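Local coordinates for protein beta-d-glucoside glucohydrolase (Hypocrea jecorina, PDB 3ZZ1) that probably hydrolyses terminal, non-reducing beta-D-glucosyl residues with release of beta-D-glucose, a step in cellulose degradation, at residues 436-441 / 481-486; 75-80 / 503-508; 369-374 / 384-389. One frame throughout, in Å; residues are numbered along the deposited sequence.

Interaction 1: residues 436-441 / 481-486; sequences TADSGE and HSVGAI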
ATOM      1  N   THR A 436     -18.769  -2.037  -8.635  1.00 12.73           N
ATOM      2  CA  THR A 436     -17.341  -1.727  -8.604  1.00 12.35           C
ATOM      3  C   THR A 436     -17.049  -0.237  -8.772  1.00 12.18           C
ATOM      4  O   THR A 436     -17.905   0.539  -9.206  1.00 11.75           O
ATOM      5  CB  THR A 436     -16.560  -2.448  -9.733  1.00 12.61           C
ATOM      6  OG1 THR A 436     -17.079  -2.049 -11.008  1.00 12.46           O
ATOM      7  CG2 THR A 436     -16.608  -3.974  -9.594  1.00 12.17           C
ATOM      8  N   ALA A 437     -15.827   0.138  -8.404  1.00 11.79           N
ATOM      9  CA  ALA A 437     -15.191   1.362  -8.870  1.00 11.48           C
ATOM     10  C   ALA A 437     -13.717   1.051  -9.116  1.00 11.28           C
ATOM     11  O   ALA A 437     -13.117   0.250  -8.396  1.00 10.97           O
ATOM     12  CB  ALA A 437     -15.354   2.484  -7.871  1.00 11.72           C
ATOM     13  N   ASP A 438     -13.151   1.675 -10.145  1.00 10.97           N
ATOM     14  CA  ASP A 438     -11.795   1.379 -10.589  1.00 11.01           C
ATOM     15  C   ASP A 438     -11.006   2.679 -10.720  1.00 10.83           C
ATOM     16  O   ASP A 438     -11.590   3.764 -10.792  1.00 10.84           O
ATOM     17  CB  ASP A 438     -11.835   0.624 -11.932  1.00 10.94           C
ATOM     18  CG  ASP A 438     -10.596  -0.249 -12.173  1.00 11.29           C
ATOM     19  OD1 ASP A 438      -9.670  -0.248 -11.335  1.00 10.35           O
ATOM     20  OD2 ASP A 438     -10.551  -0.948 -13.215  1.00 11.14           O
ATOM     21  N   SER A 439      -9.679   2.558 -10.713  1.00 10.96           N
ATOM     22  CA  SER A 439      -8.757   3.675 -10.975  1.00 10.92           C
ATOM     23  C   SER A 439      -7.353   3.123 -11.236  1.00 11.09           C
ATOM     24  O   SER A 439      -7.104   1.927 -11.044  1.00 11.27           O
ATOM     25  CB  SER A 439      -8.742   4.686  -9.818  1.00 10.79           C
ATOM     26  OG  SER A 439      -8.014   4.203  -8.702  1.00 10.26           O
ATOM     27  N   GLY A 440      -6.438   3.980 -11.675  1.00 11.07           N
ATOM     28  CA  GLY A 440      -5.063   3.538 -11.893  1.00 11.35           C
ATOM     29  C   GLY A 440      -4.075   4.627 -12.242  1.00 11.44           C
ATOM     30  O   GLY A 440      -4.321   5.807 -12.004  1.00 11.30           O
ATOM     31  N   GLU A 441      -2.950   4.212 -12.816  1.00 11.90           N
ATOM     32  CA  GLU A 441      -1.866   5.119 -13.177  1.00 12.16           C
ATOM     33  C   GLU A 441      -2.259   6.026 -14.343  1.00 12.46           C
ATOM     34  O   GLU A 441      -2.988   5.615 -15.250  1.00 12.60           O
ATOM     35  CB  GLU A 441      -0.608   4.320 -13.510  1.00 12.21           C
ATOM     36  CG  GLU A 441       0.673   5.145 -13.494  1.00 12.48           C
ATOM     37  CD  GLU A 441       1.917   4.291 -13.558  1.00 12.56           C
ATOM     38  OE1 GLU A 441       1.816   3.067 -13.321  1.00 12.57           O
ATOM     39  OE2 GLU A 441       2.997   4.850 -13.835  1.00 12.83           O
ATOM     40  N   HIS A 481     -16.503  -4.270  -5.016  1.00 12.54           N
ATOM     41  CA  HIS A 481     -15.071  -4.400  -5.264  1.00 12.80           C
ATOM     42  C   HIS A 481     -14.549  -3.062  -5.769  1.00 12.70           C
ATOM     43  O   HIS A 481     -14.985  -2.570  -6.804  1.00 12.65           O
ATOM     44  CB  HIS A 481     -14.775  -5.525  -6.263  1.00 12.70           C
ATOM     45  CG  HIS A 481     -15.057  -6.897  -5.728  1.00 13.61           C
ATOM     46  ND1 HIS A 481     -16.243  -7.559  -5.964  1.00 13.35           N
ATOM     47  CD2 HIS A 481     -14.309  -7.729  -4.964  1.00 14.36           C
ATOM     48  CE1 HIS A 481     -16.213  -8.739  -5.370  1.00 13.93           C
ATOM     49  NE2 HIS A 481     -15.050  -8.868  -4.756  1.00 14.92           N
ATOM     50  N   SER A 482     -13.614  -2.469  -5.032  1.00 12.72           N
ATOM     51  CA  SER A 482     -13.249  -1.080  -5.278  1.00 12.57           C
ATOM     52  C   SER A 482     -11.826  -0.701  -4.881  1.00 12.56           C
ATOM     53  O   SER A 482     -11.303  -1.164  -3.864  1.00 12.62           O
ATOM     54  CB  SER A 482     -14.233  -0.153  -4.561  1.00 12.53           C
ATOM     55  OG  SER A 482     -14.002   1.197  -4.921  1.00 13.07           O
ATOM     56  N   VAL A 483     -11.235   0.169  -5.699  1.00 12.32           N
ATOM     57  CA  VAL A 483      -9.926   0.773  -5.466  1.00 12.05           C
ATOM     58  C   VAL A 483      -9.914   1.786  -4.320  1.00 12.09           C
ATOM     59  O   VAL A 483      -8.849   2.247  -3.910  1.00 11.90           O
ATOM     60  CB  VAL A 483      -9.425   1.506  -6.734  1.00 11.90           C
ATOM     61  CG1 VAL A 483      -9.034   0.508  -7.811  1.00 11.98           C
ATOM     62  CG2 VAL A 483     -10.488   2.479  -7.244  1.00 11.84           C
ATOM     63  N   GLY A 484     -11.094   2.146  -3.821  1.00 12.31           N
ATOM     64  CA  GLY A 484     -11.207   3.147  -2.761  1.00 12.21           C
ATOM     65  C   GLY A 484     -12.640   3.482  -2.399  1.00 12.44           C
ATOM     66  O   GLY A 484     -13.582   2.876  -2.924  1.00 12.34           O
ATOM     67  N   ALA A 485     -12.794   4.457  -1.503  1.00 12.50           N
ATOM     68  CA  ALA A 485     -14.097   4.875  -0.992  1.00 13.04           C
ATOM     69  C   ALA A 485     -15.109   5.201  -2.083  1.00 13.31           C
ATOM     70  O   ALA A 485     -14.780   5.826  -3.090  1.00 13.25           O
ATOM     71  CB  ALA A 485     -13.947   6.055  -0.051  1.00 13.16           C
ATOM     72  N   ILE A 486     -16.335   4.742  -1.861  1.00 13.62           N
ATOM     73  CA  ILE A 486     -17.486   5.055  -2.690  1.00 14.08           C
ATOM     74  C   ILE A 486     -18.527   5.609  -1.734  1.00 14.46           C
ATOM     75  O   ILE A 486     -18.658   5.110  -0.616  1.00 15.02           O
ATOM     76  CB  ILE A 486     -18.042   3.775  -3.365  1.00 14.19           C
ATOM     77  CG1 ILE A 486     -17.111   3.299  -4.478  1.00 14.18           C
ATOM     78  CG2 ILE A 486     -19.475   3.972  -3.890  1.00 13.99           C
ATOM     79  CD1 ILE A 486     -17.339   1.845  -4.871  1.00 14.87           C
TER
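Ala437 runs beside His481 and Ser482 where two parallel strands end, and the pair illustrates how tight strand pairing gives way to side-chain packing as the chains diverge. Thr436 is in register with His481 and Ala437 with Ser482. Ala437 offers both backbone groups: its N donates to His481 O (3.3 Å, N-H...O angle 149°), and its O receives Val483 N at 3.3 Å, with that donor well above the carbonyl plane. Close CA-H...O contacts tighten the same seam, Thr436 CA lying 3.1 Å from His481 O. Side chains alternate between the sheet faces. On the face of Ala437 and Ser482, Ala437 CB faces both Ser482 OG, 3.5 Å away, and the tip of Ile486, whose CD1 approaches at 3.7 Å. Ser482 OG is held by a bond to Gly484 O along a carbonyl lone pair (2.6 Å), a bond that spans the turn after which Ile486 comes back to Ala437.

Past the last bridge the contact is looser and carried by one side chain. Val483 reaches across so that CG2 meets Ser439 OG at 3.3 Å, while CG1 comes near Asp438 OD1; Ser439 OG has its polar partner in Gly124 O. Beyond this the chain departs, and Glu441 forms a salt bridge with Arg169 instead. No part opens to solvent, since every touching residue is buried. The arrangement is that of neighbouring parallel strands in a beta-alpha-beta unit: strands 430-437 and 476-482, joined through helix 462-472, run at their C-terminal ends into loops of the family 3 C-terminal domain.

Interaction 2: residues 75-80 / 503-508; sequences FTPGVQ and AGLPSQ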
ATOM      1  N   PHE A  75      -0.734 -11.317  -6.650  1.00 11.94           N
ATOM      2  CA  PHE A  75      -1.054 -11.081  -5.249  1.00 11.61           C
ATOM      3  C   PHE A  75      -2.069  -9.953  -5.125  1.00 11.47           C
ATOM      4  O   PHE A  75      -2.271  -9.181  -6.067  1.00 11.59           O
ATOM      5  CB  PHE A  75       0.213 -10.791  -4.436  1.00 11.61           C
ATOM      6  CG  PHE A  75       1.142 -11.974  -4.324  1.00 11.41           C
ATOM      7  CD1 PHE A  75       2.120 -12.203  -5.293  1.00 11.29           C
ATOM      8  CD2 PHE A  75       1.034 -12.860  -3.255  1.00 11.24           C
ATOM      9  CE1 PHE A  75       2.979 -13.291  -5.199  1.00 11.59           C
ATOM     10  CE2 PHE A  75       1.890 -13.954  -3.146  1.00 11.67           C
ATOM     11  CZ  PHE A  75       2.864 -14.174  -4.122  1.00 12.22           C
ATOM     12  N   THR A  76      -2.734  -9.883  -3.977  1.00 11.05           N
ATOM     13  CA  THR A  76      -3.660  -8.794  -3.711  1.00 10.75           C
ATOM     14  C   THR A  76      -2.875  -7.490  -3.703  1.00 10.64           C
ATOM     15  O   THR A  76      -1.696  -7.489  -3.338  1.00 10.41           O
ATOM     16  CB  THR A  76      -4.366  -8.959  -2.348  1.00 10.59           C
ATOM     17  OG1 THR A  76      -3.397  -8.906  -1.292  1.00 10.34           O
ATOM     18  CG2 THR A  76      -5.127 -10.284  -2.284  1.00 10.70           C
ATOM     19  N   PRO A  77      -3.514  -6.380  -4.127  1.00 10.70           N
ATOM     20  CA  PRO A  77      -2.938  -5.055  -3.917  1.00 10.51           C
ATOM     21  C   PRO A  77      -2.598  -4.814  -2.448  1.00 10.29           C
ATOM     22  O   PRO A  77      -3.203  -5.425  -1.558  1.00 10.22           O
ATOM     23  CB  PRO A  77      -4.073  -4.128  -4.334  1.00 10.40           C
ATOM     24  CG  PRO A  77      -4.763  -4.880  -5.413  1.00 10.83           C
ATOM     25  CD  PRO A  77      -4.697  -6.324  -5.009  1.00 10.63           C
ATOM     26  N   GLY A  78      -1.643  -3.925  -2.207  1.00 10.09           N
ATOM     27  CA  GLY A  78      -1.261  -3.539  -0.850  1.00 10.17           C
ATOM     28  C   GLY A  78      -2.421  -3.099   0.033  1.00 10.08           C
ATOM     29  O   GLY A  78      -2.418  -3.361   1.238  1.00 10.18           O
ATOM     30  N   VAL A  79      -3.415  -2.435  -0.560  1.00 10.12           N
ATOM     31  CA  VAL A  79      -4.560  -1.929   0.213  1.00 10.03           C
ATOM     32  C   VAL A  79      -5.348  -3.074   0.876  1.00  9.98           C
ATOM     33  O   VAL A  79      -5.802  -2.948   2.022  1.00  9.86           O
ATOM     34  CB  VAL A  79      -5.476  -0.972  -0.619  1.00 10.00           C
ATOM     35  CG1 VAL A  79      -6.305  -1.733  -1.661  1.00 10.08           C
ATOM     36  CG2 VAL A  79      -6.382  -0.145   0.298  1.00  9.65           C
ATOM     37  N   GLN A  80      -5.469  -4.194   0.162  1.00  9.82           N
ATOM     38  CA  GLN A  80      -6.146  -5.376   0.694  1.00  9.79           C
ATOM     39  C   GLN A  80      -5.347  -5.995   1.843  1.00  9.78           C
ATOM     40  O   GLN A  80      -5.924  -6.403   2.855  1.00  9.37           O
ATOM     41  CB  GLN A  80      -6.401  -6.406  -0.410  1.00  9.65           C
ATOM     42  CG  GLN A  80      -7.463  -7.451  -0.058  1.00  9.72           C
ATOM     43  CD  GLN A  80      -8.873  -6.873   0.011  1.00  9.68           C
ATOM     44  OE1 GLN A  80      -9.089  -5.691  -0.252  1.00  9.38           O
ATOM     45  NE2 GLN A  80      -9.840  -7.716   0.355  1.00  9.84           N
ATOM     46  N   ALA A 503     -15.668  -5.716  -0.249  1.00 11.31           N
ATOM     47  CA  ALA A 503     -14.783  -6.838  -0.542  1.00 11.27           C
ATOM     48  C   ALA A 503     -13.370  -6.403  -0.951  1.00 11.18           C
ATOM     49  O   ALA A 503     -12.443  -7.206  -0.924  1.00 11.26           O
ATOM     50  CB  ALA A 503     -15.406  -7.726  -1.599  1.00 11.28           C
ATOM     51  N   GLY A 504     -13.218  -5.138  -1.329  1.00 11.03           N
ATOM     52  CA  GLY A 504     -11.910  -4.587  -1.682  1.00 11.14           C
ATOM     53  C   GLY A 504     -11.363  -5.074  -3.011  1.00 11.12           C
ATOM     54  O   GLY A 504     -12.087  -5.152  -4.000  1.00 11.27           O
ATOM     55  N   LEU A 505     -10.072  -5.388  -3.036  1.00 11.20           N
ATOM     56  CA  LEU A 505      -9.411  -5.826  -4.265  1.00 11.50           C
ATOM     57  C   LEU A 505      -8.715  -7.165  -4.040  1.00 11.65           C
ATOM     58  O   LEU A 505      -7.586  -7.209  -3.551  1.00 11.90           O
ATOM     59  CB  LEU A 505      -8.428  -4.770  -4.773  1.00 11.32           C
ATOM     60  CG  LEU A 505      -8.976  -3.381  -5.098  1.00 11.03           C
ATOM     61  CD1 LEU A 505      -7.839  -2.385  -5.140  1.00 10.13           C
ATOM     62  CD2 LEU A 505      -9.780  -3.369  -6.403  1.00 10.37           C
ATOM     63  N   PRO A 506      -9.404  -8.264  -4.388  1.00 11.88           N
ATOM     64  CA  PRO A 506      -9.020  -9.621  -3.994  1.00 12.02           C
ATOM     65  C   PRO A 506      -8.069 -10.357  -4.939  1.00 12.09           C
ATOM     66  O   PRO A 506      -7.602 -11.453  -4.610  1.00 12.16           O
ATOM     67  CB  PRO A 506     -10.365 -10.346  -3.958  1.00 12.17           C
ATOM     68  CG  PRO A 506     -11.166  -9.665  -5.006  1.00 11.83           C
ATOM     69  CD  PRO A 506     -10.752  -8.227  -4.987  1.00 11.74           C
ATOM     70  N   SER A 507      -7.796  -9.771  -6.100  1.00 12.18           N
ATOM     71  CA  SER A 507      -7.026 -10.445  -7.150  1.00 12.24           C
ATOM     72  C   SER A 507      -7.660 -11.796  -7.545  1.00 12.27           C
ATOM     73  O   SER A 507      -8.890 -11.938  -7.529  1.00 12.12           O
ATOM     74  CB  SER A 507      -5.560 -10.602  -6.740  1.00 12.10           C
ATOM     75  OG  SER A 507      -4.791 -11.081  -7.820  1.00 12.26           O
ATOM     76  N   GLN A 508      -6.817 -12.777  -7.869  1.00 12.23           N
ATOM     77  CA  GLN A 508      -7.242 -14.056  -8.460  1.00 12.31           C
ATOM     78  C   GLN A 508      -8.165 -14.922  -7.594  1.00 12.34           C
ATOM     79  O   GLN A 508      -8.846 -15.809  -8.113  1.00 12.61           O
ATOM     80  CB  GLN A 508      -6.012 -14.870  -8.883  1.00 12.14           C
ATOM     81  CG  GLN A 508      -5.129 -15.315  -7.722  1.00 12.50           C
ATOM     82  CD  GLN A 508      -3.722 -15.689  -8.147  1.00 12.04           C
ATOM     83  OE1 GLN A 508      -3.086 -14.983  -8.934  1.00 12.40           O
ATOM     84  NE2 GLN A 508      -3.219 -16.788  -7.606  1.00 11.43           N
TER
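Gln80 and the backbone of residues 503-505 supply the hydrogen bonds that link these distant parts of the chain. The glutamine leaves its helix with CG anti to the backbone N (chi1 -162°) and then bends at chi2, presenting both ends of the amide to the loop. OE1 accepts Leu505 N at 3.0 Å, the donor standing far above the carbonyl plane, and NE2 donates a hydrogen bond to Ala503 O at 2.9 Å with an N-H...O angle of 137°. The amide is thus gripped at both ends, which fixes its rotation. Gly504 lies between the two bonds: its CA is 3.3 Å from Gln80 OE1, and a side chain there would collide with that oxygen.

Apolar packing centres on Leu505. Its CB meets Pro77 CG at 3.7 Å, the two side chains crossing at about a right angle, and its CD1 reaches Val79 CG1 at 3.9 Å.

Contacts between carbon and backbone oxygen form a third group. Pro77 CD rests 3.4 Å from Leu505 O, Thr76 CG2 lies against Pro506 O at 3.6 Å, and Ser507 CB approaches Phe75 O. The hydroxyl of Ser507 has its hydrogen-bond partner in Ala74 O.

Pro77 is at the N-cap position of helix 78-83, and with Val79 and Gln80 it sets the opening turn against the loop between strand 497-502 and helix 510-518, joining the N-terminal and C-terminal family 3 regions. Helix 320-329 touches Phe75, Thr76 and Pro506; helix 87-103 packs on Phe75, and strand 476-482 lies against Ala503 and Pro506.

Interaction 3: residues 369-374 / 384-389; sequences NDKGCD and SGAVNY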
ATOM      1  N   ASN A 369      -4.842  -4.233 -21.455  1.00 18.85           N
ATOM      2  CA  ASN A 369      -3.415  -4.138 -21.127  1.00 18.20           C
ATOM      3  C   ASN A 369      -3.195  -3.296 -19.868  1.00 17.62           C
ATOM      4  O   ASN A 369      -3.884  -2.291 -19.652  1.00 17.40           O
ATOM      5  CB  ASN A 369      -2.603  -3.576 -22.303  1.00 18.29           C
ATOM      6  CG  ASN A 369      -2.418  -4.587 -23.440  1.00 19.27           C
ATOM      7  OD1 ASN A 369      -2.077  -4.212 -24.568  1.00 20.09           O
ATOM      8  ND2 ASN A 369      -2.638  -5.866 -23.149  1.00 18.70           N
ATOM      9  N   ASP A 370      -2.234  -3.721 -19.045  1.00 16.93           N
ATOM     10  CA  ASP A 370      -1.953  -3.107 -17.745  1.00 16.26           C
ATOM     11  C   ASP A 370      -3.199  -3.080 -16.849  1.00 15.75           C
ATOM     12  O   ASP A 370      -3.322  -2.245 -15.956  1.00 15.37           O
ATOM     13  CB  ASP A 370      -1.353  -1.703 -17.915  1.00 16.40           C
ATOM     14  CG  ASP A 370      -0.075  -1.703 -18.745  1.00 16.88           C
ATOM     15  OD1 ASP A 370       0.521  -2.781 -18.971  1.00 17.84           O
ATOM     16  OD2 ASP A 370       0.342  -0.610 -19.166  1.00 17.83           O
ATOM     17  N   LYS A 371      -4.106  -4.023 -17.108  1.00 15.22           N
ATOM     18  CA  LYS A 371      -5.414  -4.103 -16.463  1.00 14.77           C
ATOM     19  C   LYS A 371      -6.223  -2.807 -16.580  1.00 14.73           C
ATOM     20  O   LYS A 371      -6.978  -2.446 -15.670  1.00 14.43           O
ATOM     21  CB  LYS A 371      -5.286  -4.574 -15.004  1.00 14.84           C
ATOM     22  CG  LYS A 371      -4.767  -6.000 -14.857  1.00 14.29           C
ATOM     23  CD  LYS A 371      -5.758  -7.008 -15.425  1.00 15.20           C
ATOM     24  CE  LYS A 371      -5.177  -8.413 -15.439  1.00 15.42           C
ATOM     25  NZ  LYS A 371      -4.550  -8.747 -16.733  1.00 16.25           N
ATOM     26  N   GLY A 372      -6.065  -2.123 -17.716  1.00 14.74           N
ATOM     27  CA  GLY A 372      -6.771  -0.866 -17.991  1.00 14.85           C
ATOM     28  C   GLY A 372      -8.216  -1.070 -18.418  1.00 15.12           C
ATOM     29  O   GLY A 372      -8.617  -0.649 -19.508  1.00 15.15           O
ATOM     30  N   CYS A 373      -8.990  -1.732 -17.560  1.00 15.10           N
ATOM     31  CA  CYS A 373     -10.421  -1.949 -17.784  1.00 15.34           C
ATOM     32  C   CYS A 373     -11.083  -2.474 -16.518  1.00 14.93           C
ATOM     33  O   CYS A 373     -10.446  -3.142 -15.691  1.00 14.88           O
ATOM     34  CB  CYS A 373     -10.686  -2.902 -18.961  1.00 15.41           C
ATOM     35  SG  CYS A 373     -10.490  -4.672 -18.603  1.00 17.75           S
ATOM     36  N   ASP A 374     -12.359  -2.135 -16.366  1.00 14.48           N
ATOM     37  CA  ASP A 374     -13.196  -2.686 -15.316  1.00 14.10           C
ATOM     38  C   ASP A 374     -14.294  -3.504 -15.991  1.00 13.76           C
ATOM     39  O   ASP A 374     -15.464  -3.122 -16.002  1.00 13.98           O
ATOM     40  CB  ASP A 374     -13.782  -1.566 -14.445  1.00 14.08           C
ATOM     41  CG  ASP A 374     -14.552  -2.094 -13.247  1.00 14.26           C
ATOM     42  OD1 ASP A 374     -14.386  -3.280 -12.891  1.00 15.13           O
ATOM     43  OD2 ASP A 374     -15.331  -1.320 -12.657  1.00 15.02           O
ATOM     44  N   SER A 384       1.253   0.304 -14.017  1.00 11.88           N
ATOM     45  CA  SER A 384       2.481  -0.471 -13.846  1.00 11.89           C
ATOM     46  C   SER A 384       2.421  -1.445 -12.665  1.00 11.88           C
ATOM     47  O   SER A 384       3.228  -2.374 -12.580  1.00 12.10           O
ATOM     48  CB  SER A 384       3.672   0.473 -13.664  1.00 12.06           C
ATOM     49  OG  SER A 384       3.612   1.127 -12.401  1.00 11.75           O
ATOM     50  N   GLY A 385       1.472  -1.221 -11.759  1.00 11.68           N
ATOM     51  CA  GLY A 385       1.329  -2.045 -10.561  1.00 11.83           C
ATOM     52  C   GLY A 385       0.360  -3.196 -10.710  1.00 12.09           C
ATOM     53  O   GLY A 385       0.051  -3.882  -9.734  1.00 11.86           O
ATOM     54  N   ALA A 386      -0.119  -3.403 -11.935  1.00 12.31           N
ATOM     55  CA  ALA A 386      -0.991  -4.526 -12.257  1.00 12.60           C
ATOM     56  C   ALA A 386      -0.180  -5.649 -12.910  1.00 12.85           C
ATOM     57  O   ALA A 386       0.896  -5.399 -13.457  1.00 12.88           O
ATOM     58  CB  ALA A 386      -2.111  -4.063 -13.181  1.00 12.56           C
ATOM     59  N   VAL A 387      -0.689  -6.880 -12.833  1.00 13.18           N
ATOM     60  CA  VAL A 387      -0.030  -8.049 -13.442  1.00 13.57           C
ATOM     61  C   VAL A 387      -1.042  -8.970 -14.138  1.00 14.07           C
ATOM     62  O   VAL A 387      -2.252  -8.785 -14.009  1.00 14.21           O
ATOM     63  CB  VAL A 387       0.775  -8.896 -12.404  1.00 13.29           C
ATOM     64  CG1 VAL A 387       1.910  -8.093 -11.768  1.00 13.31           C
ATOM     65  CG2 VAL A 387      -0.147  -9.472 -11.339  1.00 13.37           C
ATOM     66  N   ASN A 388      -0.530  -9.964 -14.865  1.00 14.57           N
ATOM     67  CA  ASN A 388      -1.350 -11.008 -15.470  1.00 14.91           C
ATOM     68  C   ASN A 388      -1.888 -11.986 -14.426  1.00 14.86           C
ATOM     69  O   ASN A 388      -1.177 -12.355 -13.484  1.00 14.55           O
ATOM     70  CB  ASN A 388      -0.526 -11.809 -16.481  1.00 15.33           C
ATOM     71  CG  ASN A 388      -0.125 -11.000 -17.698  1.00 16.37           C
ATOM     72  OD1 ASN A 388       1.048 -10.982 -18.076  1.00 18.44           O
ATOM     73  ND2 ASN A 388      -1.093 -10.347 -18.334  1.00 17.03           N
ATOM     74  N   TYR A 389      -3.141 -12.404 -14.607  1.00 14.60           N
ATOM     75  CA  TYR A 389      -3.738 -13.450 -13.788  1.00 14.41           C
ATOM     76  C   TYR A 389      -3.383 -14.828 -14.332  1.00 14.21           C
ATOM     77  O   TYR A 389      -3.582 -15.098 -15.515  1.00 14.63           O
ATOM     78  CB  TYR A 389      -5.261 -13.308 -13.748  1.00 14.26           C
ATOM     79  CG  TYR A 389      -5.753 -12.096 -12.997  1.00 14.22           C
ATOM     80  CD1 TYR A 389      -5.492 -11.941 -11.630  1.00 14.22           C
ATOM     81  CD2 TYR A 389      -6.494 -11.111 -13.643  1.00 13.19           C
ATOM     82  CE1 TYR A 389      -5.941 -10.823 -10.936  1.00 13.81           C
ATOM     83  CE2 TYR A 389      -6.955 -10.000 -12.958  1.00 13.58           C
ATOM     84  CZ  TYR A 389      -6.675  -9.859 -11.607  1.00 13.57           C
ATOM     85  OH  TYR A 389      -7.137  -8.754 -10.935  1.00 12.90           O
TER
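A long loop of the family 3 C-terminal region, between strand 348-352 and helix 395-404, doubles back on itself here, and one lysine provides most of the contact between its two limbs. The first limb is tightly turned: Asp370 and Lys371 both have positive phi, Gly372 is the centre of an inverse gamma turn, and a disulfide joins Cys373 to Cys368. This conformation directs Lys371 toward residues 386-389.

The lysine side chain does not extend straight. CG stands anti to the carbonyl carbon, and a bend at chi2 (-66°) turns the chain along the second limb, so that successive carbons meet successive residues. CB and CG lie against Ala386 CB, with the Lys371 CG to Ala386 CB separation at 3.7 Å. Farther out, Lys371 CE comes 3.3 Å from Val387 O and 3.4 Å from Tyr389 CE2, approaching the phenol ring obliquely. A second bend, at chi4, sets NZ beside Asn388, 4.1 Å from its CA, where it hydrogen-bonds Asn364 OD1. Nearer the turn, Ala386 CB also touches Asp370 O at 3.5 Å. No hydrogen bond joins residues 369-374 to 384-389, though the backbone of Asp370 bonds with that of Gly383 just before; the contact rests on packing of the lysine chain and Ala386 CB against carbon, backbone oxygen and the phenol ring. An alanine in place of Lys371 would probably open a gap between Ala386 and the Tyr389 ring and leave Asn364 OD1 without its ammonium partner.

Around the contact, Asp370 makes a salt bridge to Arg67 and a hydrogen bond to Tyr443, while the Tyr389 ring meets Phe392 edge-to-face. The folded loop follows strand 348-352, a neighbour of strand 430-437 in the six-stranded mixed sheet, and the chain continues beyond Tyr389 into helix 395-404.

The three contacts cluster in the interior of the chain, their centres 11 to 13 Å apart. Along the sequence, interaction 2 closes a loop of 422 residues that encloses the other two; interaction 3 closes before interaction 1 opens. Interaction 1 lies partly on strand 476-482, and residues 503-508 of interaction 2 follow the adjacent strand 497-502; Ser482 N probably hydrogen-bonds Gly504 O. Interaction 3 meets interaction 1 through Thr436 and Asp374, and through Glu441 and Ser384. It touches interaction 2 where Tyr389 packs on Ser507. Loops following strands of one C-terminal sheet are thus braced against each other, while residues 75-80 bring in the N-terminal region, tying the two regions together.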